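Local coordinates for halohydrin dehalogenase (Rhizobium radiobacter, PDB 4IY1), which catalyses the cofactor-independent conversion of vicinal halohydrins into epoxides with release of halide, and can open epoxide rings with nucleophiles such as cyanide, at residues B[125-130]-B[166-171]; B[10-15]-B[184-189]; B[25-30]-B[50-55]. The protein carries 37 engineered substitutions. All blocks are in the same frame, centred on the assembly; numbering follows the deposited sequence.

Contact 1 of 3, residues B[125-130]-B[166-171]; sequences GHIIFI and HNIPVF. Engineered in segment 166-171: His166 (natural residue Tyr).
With chi1 at -69° the His126 ring lies beside its own backbone N, anti to the carbonyl carbon, and chi2 of 86° turns the imidazole so that Pro169 CD sits over one face in a CH-pi contact, 4.1 Å from the ring centroid. Phe171 takes the same first rotamer (chi1 -60°); its CE1 approaches the edge of the imidazole, and its CD1 lies 4.1 Å from Ile128 CG1, which meets the phenyl ring edge-on. On the other side of the sheet, Ile127 CG2 packs against Val170 CG1 at 4.2 Å. A parallel ladder joins the backbones: Ile127 N donates to Pro169 O (3.2 Å), Phe171 N to Ile127 O (2.9 Å) and Phe129 N to Phe171 O (3.0 Å). Before the first rung one water accepts from Gly125 N and donates to Asn167 O at 2.7 Å. Asn167, with positive phi, closes helix 143-163 in a Schellman motif, and His126 NE2 is hydrogen-bonded to Asp230 OD1. Helix 143-163 makes the crossover of this Rossmann beta-alpha-beta unit; it packs on Phe129 and Val170, Met119 of helix 94-122 meets Ile127 and Ile168, and strand 75-79 flanks strand 126-130 within the sheet.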
# COMPACT_ATOMS: atom_id res chain seq x y z
N GLY B 125 17.67 21.02 3.50
CA GLY B 125 16.44 21.26 4.23
C GLY B 125 15.78 19.91 4.44
O GLY B 125 16.19 18.91 3.83
N HIS B 126 14.84 19.85 5.38
CA HIS B 126 14.04 18.66 5.59
C HIS B 126 12.64 19.12 5.83
O HIS B 126 12.44 20.13 6.52
CB HIS B 126 14.53 17.89 6.81
CG HIS B 126 15.87 17.25 6.63
ND1 HIS B 126 17.02 17.91 6.84
CD2 HIS B 126 16.23 15.92 6.38
CE1 HIS B 126 18.07 17.09 6.59
NE2 HIS B 126 17.59 15.87 6.34
N ILE B 127 11.68 18.41 5.26
CA ILE B 127 10.28 18.75 5.38
C ILE B 127 9.47 17.56 5.86
O ILE B 127 9.63 16.44 5.35
CB ILE B 127 9.74 19.22 4.02
CG1 ILE B 127 10.46 20.52 3.61
CG2 ILE B 127 8.23 19.46 4.11
CD1 ILE B 127 9.88 21.10 2.34
N ILE B 128 8.71 17.77 6.93
CA ILE B 128 8.02 16.68 7.62
C ILE B 128 6.60 17.12 7.87
O ILE B 128 6.39 18.16 8.46
CB ILE B 128 8.65 16.37 8.98
CG1 ILE B 128 10.02 15.77 8.80
CG2 ILE B 128 7.77 15.41 9.78
CD1 ILE B 128 10.96 16.09 9.94
N PHE B 129 5.65 16.41 7.27
CA PHE B 129 4.24 16.61 7.54
C PHE B 129 3.82 15.64 8.66
O PHE B 129 3.98 14.43 8.53
CB PHE B 129 3.43 16.27 6.28
CG PHE B 129 3.64 17.23 5.12
CD1 PHE B 129 3.12 16.94 3.88
CD2 PHE B 129 4.38 18.40 5.28
CE1 PHE B 129 3.29 17.79 2.80
CE2 PHE B 129 4.60 19.24 4.21
CZ PHE B 129 4.07 18.93 2.96
N ILE B 130 3.16 16.16 9.68
CA ILE B 130 2.46 15.26 10.59
C ILE B 130 1.02 15.02 10.16
O ILE B 130 0.20 15.93 10.20
CB ILE B 130 2.61 15.71 12.07
CG1 ILE B 130 4.09 15.79 12.41
CG2 ILE B 130 1.98 14.68 13.00
CD1 ILE B 130 4.37 16.41 13.75
N HIS B 166 17.28 18.32 -5.32
CA HIS B 166 17.85 19.45 -4.62
C HIS B 166 18.29 19.08 -3.24
O HIS B 166 18.44 19.92 -2.37
CB HIS B 166 16.88 20.62 -4.60
CG HIS B 166 16.34 20.97 -5.97
ND1 HIS B 166 17.02 21.74 -6.85
CD2 HIS B 166 15.18 20.53 -6.64
CE1 HIS B 166 16.35 21.77 -8.03
NE2 HIS B 166 15.21 21.06 -7.89
N ASN B 167 18.48 17.79 -3.03
CA ASN B 167 18.93 17.29 -1.73
C ASN B 167 18.05 17.65 -0.52
O ASN B 167 18.56 17.90 0.58
CB ASN B 167 20.37 17.72 -1.48
CG ASN B 167 20.97 17.04 -0.26
OD1 ASN B 167 20.96 15.82 -0.14
ND2 ASN B 167 21.49 17.84 0.66
N ILE B 168 16.73 17.60 -0.70
CA ILE B 168 15.79 17.91 0.38
C ILE B 168 14.86 16.72 0.60
O ILE B 168 13.91 16.56 -0.17
CB ILE B 168 14.92 19.11 -0.02
CG1 ILE B 168 15.77 20.37 -0.13
CG2 ILE B 168 13.79 19.35 0.97
CD1 ILE B 168 15.10 21.44 -0.93
N PRO B 169 15.06 15.96 1.70
CA PRO B 169 14.18 14.81 1.99
C PRO B 169 12.82 15.27 2.45
O PRO B 169 12.71 16.32 3.10
CB PRO B 169 14.91 14.09 3.13
CG PRO B 169 16.36 14.51 2.96
CD PRO B 169 16.23 15.97 2.59
N VAL B 170 11.76 14.59 2.02
CA VAL B 170 10.40 14.94 2.46
C VAL B 170 9.72 13.68 3.05
O VAL B 170 9.89 12.60 2.52
CB VAL B 170 9.57 15.50 1.29
CG1 VAL B 170 8.21 15.95 1.75
CG2 VAL B 170 10.29 16.68 0.59
N PHE B 171 9.02 13.82 4.18
CA PHE B 171 8.53 12.67 4.96
C PHE B 171 7.12 13.02 5.43
O PHE B 171 6.85 14.19 5.71
CB PHE B 171 9.36 12.46 6.23
CG PHE B 171 10.79 12.18 5.97
CD1 PHE B 171 11.75 13.11 6.26
CD2 PHE B 171 11.19 10.93 5.46
CE1 PHE B 171 13.09 12.84 6.05
CE2 PHE B 171 12.52 10.67 5.22
CZ PHE B 171 13.47 11.61 5.51
O HOH W 1 19.08 18.19 3.24

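Contact 2 of 3, residues B[10-15]-B[184-189]; sequences KHFGGM and PYYYPS. Engineered in segment 184-189: Tyr186 (natural residue Phe), Ser189 (natural residue Thr).
In this Rossmann fold of the short-chain dehydrogenase/reductase superfamily, residues 10-15 form the turn that leads into helix 14-23, where cofactor-dependent relatives carry their glycine-rich nucleotide loop. They meet residues 184-189 of the long loop after strand 170-175, in the region that in this enzyme family probably borders the halide site, which takes the place of a nicotinamide cofactor. Phe12 occupies the second position of a type II' beta turn from His11 to Gly14, closed by Gly14 N on His11 O at 2.7 Å, and Asn79 binds the turn through both His11 O and Gly13 N. The backbones touch through one weak bond, Phe12 N to Tyr185 O at 2.9 Å, strongly bent at the hydrogen (120°).

Two aromatic pairs carry the rest. Phe12, its CG anti to the backbone N, offers a ring face to the edge of Tyr186; the T-shaped pair has centroids 4.9 Å apart and planes at 83°. The CD2-CE2 side of Tyr186 does the touching, with CD2 3.7 Å from Phe12 CD1. A cis peptide bond precedes this engineered tyrosine, and Tyr185 CB lies over one face of its ring. His11 and Tyr185 run side by side in the same direction, yet their planes stand at 86° in an offset edge-to-face pair. Here Tyr185 CD2 leads, 3.5 Å from His11 ND1. That nitrogen is hydrogen-bonded to Ser183 OG, which should limit rotation of the imidazole, while Lys10 CB rests over one imidazole face. Farther along the loop, the Tyr187 ring meets Trp249 of the second subunit. At the far end of the Tyr186 ring, the hydroxyl introduced by engineering hydrogen-bonds to the carbonyl oxygen of Ala82.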
# COMPACT_ATOMS: atom_id res chain seq x y z
N LYS B 10 1.32 23.59 20.52
CA LYS B 10 0.63 23.15 21.75
C LYS B 10 -0.20 21.89 21.57
O LYS B 10 -0.82 21.43 22.53
CB LYS B 10 -0.25 24.26 22.30
CG LYS B 10 0.53 25.49 22.79
CD LYS B 10 -0.44 26.57 23.27
CE LYS B 10 0.21 27.50 24.30
NZ LYS B 10 -0.68 28.65 24.64
N HIS B 11 -0.24 21.35 20.36
CA HIS B 11 -1.14 20.22 20.09
C HIS B 11 -0.49 19.11 19.33
O HIS B 11 0.54 19.33 18.66
CB HIS B 11 -2.39 20.69 19.34
CG HIS B 11 -3.02 21.93 19.92
ND1 HIS B 11 -3.95 21.88 20.90
CD2 HIS B 11 -2.87 23.28 19.59
CE1 HIS B 11 -4.34 23.13 21.21
NE2 HIS B 11 -3.66 23.99 20.42
N PHE B 12 -1.16 17.96 19.32
CA PHE B 12 -0.80 16.83 18.45
C PHE B 12 0.67 16.50 18.62
O PHE B 12 1.08 16.10 19.71
CB PHE B 12 -1.16 17.14 16.97
CG PHE B 12 -1.28 15.91 16.08
CD1 PHE B 12 -1.40 14.62 16.61
CD2 PHE B 12 -1.31 16.05 14.69
CE1 PHE B 12 -1.58 13.51 15.78
CE2 PHE B 12 -1.46 14.95 13.86
CZ PHE B 12 -1.62 13.68 14.40
N GLY B 13 1.47 16.65 17.56
CA GLY B 13 2.89 16.30 17.61
C GLY B 13 3.77 17.45 18.05
O GLY B 13 5.01 17.35 18.02
N GLY B 14 3.14 18.59 18.34
CA GLY B 14 3.87 19.84 18.54
C GLY B 14 5.01 19.81 19.56
O GLY B 14 6.15 20.13 19.22
N MET B 15 4.70 19.49 20.82
CA MET B 15 5.70 19.64 21.92
C MET B 15 6.79 18.58 21.83
O MET B 15 7.99 18.87 21.92
CB MET B 15 5.04 19.61 23.30
CG MET B 15 4.06 20.74 23.52
SD MET B 15 4.86 22.35 23.39
CE MET B 15 6.04 22.23 24.74
N PRO B 184 -6.60 18.26 23.00
CA PRO B 184 -7.63 17.37 22.47
C PRO B 184 -7.25 16.71 21.14
O PRO B 184 -7.97 15.82 20.67
CB PRO B 184 -8.83 18.31 22.27
CG PRO B 184 -8.20 19.66 22.05
CD PRO B 184 -7.00 19.67 22.95
N TYR B 185 -6.16 17.18 20.53
CA TYR B 185 -5.67 16.65 19.26
C TYR B 185 -4.49 15.71 19.54
O TYR B 185 -3.36 16.18 19.68
CB TYR B 185 -5.20 17.81 18.35
CG TYR B 185 -6.24 18.90 18.12
CD1 TYR B 185 -7.28 18.71 17.20
CD2 TYR B 185 -6.19 20.10 18.83
CE1 TYR B 185 -8.25 19.68 17.03
CE2 TYR B 185 -7.15 21.09 18.63
CZ TYR B 185 -8.18 20.87 17.75
OH TYR B 185 -9.15 21.83 17.55
N TYR B 186 -4.72 14.39 19.62
CA TYR B 186 -6.03 13.75 19.38
C TYR B 186 -6.29 12.70 20.45
O TYR B 186 -7.32 12.01 20.40
CB TYR B 186 -6.08 13.05 18.00
CG TYR B 186 -6.19 14.03 16.85
CD1 TYR B 186 -7.43 14.50 16.42
CD2 TYR B 186 -5.04 14.59 16.28
CE1 TYR B 186 -7.53 15.42 15.40
CE2 TYR B 186 -5.14 15.55 15.29
CZ TYR B 186 -6.38 15.95 14.84
OH TYR B 186 -6.45 16.88 13.84
N TYR B 187 -5.35 12.54 21.39
CA TYR B 187 -5.51 11.51 22.44
C TYR B 187 -5.16 12.07 23.81
O TYR B 187 -4.10 11.73 24.37
CB TYR B 187 -4.66 10.27 22.13
CG TYR B 187 -5.27 9.38 21.08
CD1 TYR B 187 -5.10 9.65 19.71
CD2 TYR B 187 -6.11 8.34 21.43
CE1 TYR B 187 -5.71 8.87 18.74
CE2 TYR B 187 -6.73 7.55 20.46
CZ TYR B 187 -6.51 7.81 19.12
OH TYR B 187 -7.09 6.98 18.17
N PRO B 188 -6.00 13.00 24.31
CA PRO B 188 -5.74 13.64 25.60
C PRO B 188 -5.68 12.61 26.74
O PRO B 188 -6.35 11.56 26.69
CB PRO B 188 -6.93 14.61 25.77
CG PRO B 188 -7.98 14.10 24.87
CD PRO B 188 -7.27 13.43 23.72
N SER B 189 -4.73 12.82 27.66
CA SER B 189 -4.51 11.95 28.81
C SER B 189 -5.83 11.46 29.40
O SER B 189 -6.05 10.25 29.53
CB SER B 189 -3.68 12.67 29.87
OG SER B 189 -2.38 12.98 29.37

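Contact 3 of 3, residues B[25-30]-B[50-55]; sequences GHTVAC and QLIPMS. Engineered in segment 50-55: Ile52 (natural residue Lys).
Leu51 reaches back to strand 27-30 with its CG beside the backbone N and CD1 fully extended (chi2 -180°), so that its two methyls fork around different partners. CD2 rests 3.7 Å from Val28 CB, the two side chains lying side by side and pointing the same way. CD1 and CB both border the sulfur of Cys30, with Leu51 CB 3.9 Å from Cys30 SG; the thiol comes into reach because SG also lies beside its own backbone N. Phe44 of helix 38-47 and Ala18 of helix 14-23 pack on the same leucine. An alanine here would remove both methyl branches and would probably loosen the packing of Val28 and of these two helices against the sheet edge.

The engineered Ile52 turns to the opposite face, together with Ala29. Its extended chain (chi2 -170°) carries CD1 obliquely across Thr27, to 3.7 Å from Thr27 CG2. Met54, bent at both chi2 and chi3, brings its CG beside Cys30 O and to 4.3 Å from Ala29 CB. Val66 of helix 59-70 meets Ala29 and Met54, and Leu70 meets Ala29 and Ile52.

Three backbone bonds keep the strands in register. Ile52 N donates to Val28 O at 2.9 Å and Met54 N to Cys30 O at 2.9 Å, each nearly along the C=O axis. Cys30 N, 3.0 Å from Ile52 O, instead approaches from 55° out of the carbonyl plane and does not lie on a lone pair. Strand 27-30, helix 38-47 and the short parallel strand 52-53 at the sheet edge together form the outer beta-alpha-beta unit of the N-terminal half of a Rossmann fold.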
# COMPACT_ATOMS: atom_id res chain seq x y z
N GLY B 25 19.91 20.43 19.40
CA GLY B 25 20.80 21.54 19.08
C GLY B 25 20.26 22.45 17.99
O GLY B 25 20.96 23.35 17.54
N HIS B 26 19.03 22.20 17.54
CA HIS B 26 18.37 23.10 16.60
C HIS B 26 17.84 24.28 17.36
O HIS B 26 17.26 24.13 18.46
CB HIS B 26 17.21 22.40 15.88
CG HIS B 26 17.60 21.15 15.13
ND1 HIS B 26 18.29 21.19 13.97
CD2 HIS B 26 17.39 19.80 15.41
CE1 HIS B 26 18.56 19.93 13.56
NE2 HIS B 26 18.01 19.09 14.45
N THR B 27 17.94 25.47 16.75
CA THR B 27 17.12 26.59 17.16
C THR B 27 15.70 26.45 16.62
O THR B 27 15.49 26.55 15.40
CB THR B 27 17.70 27.91 16.64
OG1 THR B 27 19.07 27.99 17.02
CG2 THR B 27 16.96 29.07 17.23
N VAL B 28 14.73 26.31 17.52
CA VAL B 28 13.37 25.96 17.18
C VAL B 28 12.41 27.13 17.31
O VAL B 28 12.04 27.52 18.42
CB VAL B 28 12.86 24.80 18.05
CG1 VAL B 28 11.51 24.30 17.54
CG2 VAL B 28 13.88 23.67 18.05
N ALA B 29 11.90 27.60 16.17
CA ALA B 29 10.78 28.54 16.16
C ALA B 29 9.46 27.80 16.19
O ALA B 29 9.31 26.75 15.55
CB ALA B 29 10.87 29.43 14.95
N CYS B 30 8.52 28.32 16.97
CA CYS B 30 7.25 27.65 17.22
C CYS B 30 6.11 28.54 16.81
O CYS B 30 6.08 29.74 17.13
CB CYS B 30 7.09 27.33 18.70
SG CYS B 30 8.37 26.27 19.37
N GLN B 50 14.09 27.86 25.86
CA GLN B 50 14.88 27.29 24.76
C GLN B 50 14.14 27.32 23.43
O GLN B 50 14.77 27.28 22.39
CB GLN B 50 15.30 25.86 25.07
CG GLN B 50 14.21 24.82 24.82
CD GLN B 50 13.30 24.62 26.02
OE1 GLN B 50 12.95 25.56 26.72
NE2 GLN B 50 12.85 23.38 26.22
N LEU B 51 12.81 27.36 23.47
CA LEU B 51 11.98 27.50 22.26
C LEU B 51 11.74 28.97 21.93
O LEU B 51 11.88 29.84 22.78
CB LEU B 51 10.64 26.81 22.47
CG LEU B 51 10.72 25.31 22.68
CD1 LEU B 51 9.33 24.74 22.86
CD2 LEU B 51 11.43 24.64 21.50
N ILE B 52 11.39 29.26 20.67
CA ILE B 52 11.21 30.63 20.22
C ILE B 52 9.84 30.85 19.57
O ILE B 52 9.70 30.77 18.35
CB ILE B 52 12.30 31.02 19.21
CG1 ILE B 52 13.67 30.92 19.83
CG2 ILE B 52 12.08 32.44 18.71
CD1 ILE B 52 14.74 31.53 18.96
N PRO B 53 8.81 31.12 20.39
CA PRO B 53 7.44 31.23 19.87
C PRO B 53 7.26 32.49 19.03
O PRO B 53 7.95 33.49 19.26
CB PRO B 53 6.58 31.29 21.14
CG PRO B 53 7.48 31.89 22.16
CD PRO B 53 8.89 31.47 21.82
N MET B 54 6.37 32.44 18.03
CA MET B 54 6.14 33.59 17.13
C MET B 54 4.67 33.99 17.13
O MET B 54 3.78 33.15 17.31
CB MET B 54 6.55 33.25 15.69
CG MET B 54 7.82 32.44 15.58
SD MET B 54 9.29 33.49 15.67
CE MET B 54 9.31 34.22 14.05
N SER B 55 4.41 35.27 16.89
CA SER B 55 3.03 35.75 16.78
C SER B 55 2.46 35.39 15.41
O SER B 55 1.27 35.12 15.28
CB SER B 55 2.98 37.27 16.98
OG SER B 55 3.92 37.92 16.13

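In the fold
Contacts 1 and 3 both pair parallel strands of the same sheet through beta-alpha-beta units, but contact 1 lies within it, whereas contact 3 adds the outermost strand 52-53 on the other wing. Both are mostly buried and combine parallel backbone ladders with aliphatic packing; contact 1 also has a proline CH-pi contact over an imidazole face. Contact 2, only partly buried, joins loops and relies on aromatic edges with a single weak backbone bond. It closes a long chain loop within which the other two are nested. Contacts 1 and 2 touch directly where Ile130 CG2 lies 3.5 Å from Phe12 CE2, while helix 14-23 links contact 2 to strand 27-30.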